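Local coordinates for protein peptidoglycan N-acetylglucosamine deacetylase (Agathobacter rectalis, PDB 5JMU) that probably removes acetyl groups from N-acetylglucosamine of peptidoglycan through its zinc-binding NodB-type catalytic domain, the piece of a longer membrane protein described here, at residues N170-V175 with I200-A205. Numbering follows the deposited sequence.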
ATOM      1  N   ASN A 170       3.387  17.622  -2.260  1.00 13.86           N
ATOM      2  CA  ASN A 170       3.318  16.933  -0.969  1.00 13.66           C
ATOM      3  C   ASN A 170       4.267  15.750  -0.928  1.00 13.94           C
ATOM      4  O   ASN A 170       4.973  15.532   0.062  1.00 13.85           O
ATOM      5  CB  ASN A 170       1.906  16.418  -0.690  1.00 12.40           C
ATOM      6  CG  ASN A 170       0.944  17.526  -0.305  1.00 18.27           C
ATOM      7  OD1 ASN A 170       1.370  18.601   0.120  1.00 22.13           O
ATOM      8  ND2 ASN A 170      -0.350  17.270  -0.442  1.00 15.65           N
ATOM      9  N   VAL A 171       4.310  14.986  -2.022  1.00 12.25           N
ATOM     10  CA  VAL A 171       5.156  13.793  -2.031  1.00 11.04           C
ATOM     11  C   VAL A 171       6.640  14.200  -2.088  1.00 13.54           C
ATOM     12  O   VAL A 171       7.478  13.680  -1.331  1.00 12.85           O
ATOM     13  CB  VAL A 171       4.799  12.879  -3.190  1.00 12.56           C
ATOM     14  CG1 VAL A 171       5.814  11.700  -3.328  1.00 14.31           C
ATOM     15  CG2 VAL A 171       3.398  12.332  -2.962  1.00 12.13           C
ATOM     16  N   ILE A 172       6.968  15.170  -2.930  1.00 12.24           N
ATOM     17  CA  ILE A 172       8.366  15.590  -3.066  1.00 12.97           C
ATOM     18  C   ILE A 172       8.877  16.194  -1.764  1.00 15.45           C
ATOM     19  O   ILE A 172       9.994  15.920  -1.306  1.00 17.70           O
ATOM     20  CB  ILE A 172       8.493  16.587  -4.234  1.00 18.60           C
ATOM     21  CG1 ILE A 172       8.346  15.840  -5.574  1.00 18.79           C
ATOM     22  CG2 ILE A 172       9.802  17.413  -4.118  1.00 25.12           C
ATOM     23  CD1 ILE A 172       8.228  16.842  -6.795  1.00 23.35           C
ATOM     24  N   SER A 173       8.063  17.019  -1.121  1.00 16.81           N
ATOM     25  CA  SER A 173       8.523  17.556   0.157  0.75 15.22           C
ATOM     26  C   SER A 173       8.570  16.475   1.254  1.00 15.82           C
ATOM     27  O   SER A 173       9.532  16.454   2.044  1.00 17.60           O
ATOM     28  CB  SER A 173       7.648  18.738   0.586  0.75 22.39           C
ATOM     29  OG  SER A 173       6.318  18.342   0.752  0.75 19.94           O
ATOM     30  N   GLY A 174       7.592  15.566   1.322  1.00 12.63           N
ATOM     31  CA  GLY A 174       7.674  14.514   2.336  1.00 13.35           C
ATOM     32  C   GLY A 174       8.846  13.536   2.203  1.00 13.44           C
ATOM     33  O   GLY A 174       9.424  13.090   3.204  1.00 12.97           O
ATOM     34  N   VAL A 175       9.203  13.181   0.969  1.00 12.15           N
ATOM     35  CA  VAL A 175      10.311  12.257   0.720  0.59 12.56           C
ATOM     36  C   VAL A 175      11.624  12.799   1.253  1.00 13.16           C
ATOM     37  O   VAL A 175      12.497  12.048   1.681  1.00 13.41           O
ATOM     38  CB  VAL A 175      10.395  11.955  -0.798  0.59 13.43           C
ATOM     39  CG1 VAL A 175      11.781  11.546  -1.235  0.59 16.58           C
ATOM     40  CG2 VAL A 175       9.329  10.886  -1.179  0.59 11.17           C
ATOM     41  N   ILE A 200       8.045  10.846 -10.202  1.00 12.07           N
ATOM     42  CA  ILE A 200       9.155  10.023 -10.687  1.00 12.19           C
ATOM     43  C   ILE A 200      10.246  10.884 -11.366  1.00 12.60           C
ATOM     44  O   ILE A 200      11.459  10.668 -11.111  1.00 14.37           O
ATOM     45  CB  ILE A 200       8.665   8.936 -11.638  1.00 12.76           C
ATOM     46  CG1 ILE A 200       7.830   7.899 -10.857  1.00 13.12           C
ATOM     47  CG2 ILE A 200       9.889   8.234 -12.287  1.00 17.90           C
ATOM     48  CD1 ILE A 200       7.057   6.945 -11.779  1.00 16.08           C
ATOM     49  N   GLN A 201       9.838  11.823 -12.208  1.00 13.86           N
ATOM     50  CA  GLN A 201      10.822  12.689 -12.845  1.00 14.31           C
ATOM     51  C   GLN A 201      11.677  13.393 -11.792  1.00 14.41           C
ATOM     52  O   GLN A 201      12.909  13.424 -11.899  1.00 16.61           O
ATOM     53  CB  GLN A 201      10.137  13.741 -13.723  1.00 15.30           C
ATOM     54  CG  GLN A 201       9.536  13.112 -14.990  1.00 20.88           C
ATOM     55  CD  GLN A 201       8.692  14.085 -15.805  1.00 22.30           C
ATOM     56  OE1 GLN A 201       8.032  14.960 -15.274  1.00 27.94           O
ATOM     57  NE2 GLN A 201       8.699  13.900 -17.102  1.00 26.72           N
ATOM     58  N   TRP A 202      11.022  13.952 -10.784  1.00 14.40           N
ATOM     59  CA  TRP A 202      11.773  14.658  -9.749  1.00 14.89           C
ATOM     60  C   TRP A 202      12.699  13.701  -8.983  1.00 15.64           C
ATOM     61  O   TRP A 202      13.887  13.991  -8.766  1.00 15.49           O
ATOM     62  CB  TRP A 202      10.825  15.365  -8.769  1.00 14.48           C
ATOM     63  CG  TRP A 202      11.589  16.079  -7.713  1.00 16.75           C
ATOM     64  CD1 TRP A 202      12.074  17.368  -7.762  1.00 20.63           C
ATOM     65  CD2 TRP A 202      11.998  15.543  -6.455  1.00 18.08           C
ATOM     66  NE1 TRP A 202      12.761  17.648  -6.609  1.00 24.30           N
ATOM     67  CE2 TRP A 202      12.709  16.557  -5.782  1.00 20.96           C
ATOM     68  CE3 TRP A 202      11.801  14.314  -5.817  1.00 22.00           C
ATOM     69  CZ2 TRP A 202      13.257  16.353  -4.504  1.00 22.19           C
ATOM     70  CZ3 TRP A 202      12.334  14.121  -4.563  1.00 25.29           C
ATOM     71  CH2 TRP A 202      13.034  15.128  -3.920  1.00 22.80           C
ATOM     72  N   GLY A 203      12.152  12.568  -8.565  1.00 15.23           N
ATOM     73  CA  GLY A 203      12.945  11.653  -7.767  1.00 13.85           C
ATOM     74  C   GLY A 203      14.149  11.175  -8.557  1.00 14.60           C
ATOM     75  O   GLY A 203      15.280  11.198  -8.047  1.00 13.61           O
ATOM     76  N   GLN A 204      13.930  10.782  -9.807  1.00 14.94           N
ATOM     77  CA  GLN A 204      15.057  10.244 -10.566  1.00 14.87           C
ATOM     78  C   GLN A 204      16.108  11.339 -10.824  1.00 14.99           C
ATOM     79  O   GLN A 204      17.323  11.067 -10.803  1.00 22.14           O
ATOM     80  CB  GLN A 204      14.558   9.595 -11.858  1.00 15.66           C
ATOM     81  CG  GLN A 204      13.811   8.306 -11.520  1.00 17.20           C
ATOM     82  CD  GLN A 204      13.505   7.430 -12.730  1.00 18.03           C
ATOM     83  OE1 GLN A 204      13.371   7.916 -13.858  1.00 20.00           O
ATOM     84  NE2 GLN A 204      13.341   6.135 -12.483  1.00 18.69           N
ATOM     85  N   ALA A 205      15.650  12.572 -11.013  1.00 16.77           N
ATOM     86  CA  ALA A 205      16.592  13.674 -11.247  1.00 18.05           C
ATOM     87  C   ALA A 205      17.357  14.082  -9.980  1.00 21.92           C
ATOM     88  O   ALA A 205      18.377  14.785 -10.061  1.00 22.67           O
ATOM     89  CB  ALA A 205      15.835  14.918 -11.830  1.00 16.29           C
TER
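Trp-202 lays one face of its indole on the side chain of Ile-172, and this pair makes up most of the contact between 170-175 and 200-205. Along 200-205 it is Trp-202 that reaches across to the other helix. Its chi1 of 180° sets CG opposite the backbone N and swings the indole off its own helix to meet Ile-172. Ile-172 crosses the indole obliquely, its CD1 at CB and CG and its CG2 over the six-membered ring. CD1 of Ile-172 touches the root of the side chain, 3.6 Å from Trp-202 CB, while CG1 lies by the ring fusion, 3.8 Å from Trp-202 CD2. The branch methyl CG2 makes a CH-pi contact, 3.6 Å from the centroid of the Trp-202 six-membered ring and 16° off its normal. Val-175, nearly one helical turn after Ile-172, comes instead to the ring edge, its CG1 4.2 Å from Trp-202 CZ3, a marginal contact that rests on one of two modelled conformers and is doubtful. No hydrogen bond joins the segments; 176 Å² is buried, and the close contacts are between apolar side chains. An alanine in place of Trp-202 would probably open a gap between the helices and leave the methyls of Ile-172 without their aromatic partner. Tyr-208 also meets the indole, the planes of the two rings inclined at about 30°. Away from the zinc site, the contact joins helices 164-175 and 196-205 of the NodB-type domain where they pack on its parallel sheet: Val-171 and Val-175 touch strand 180-186, and Ile-200 touches Leu-24 of strand 21-27.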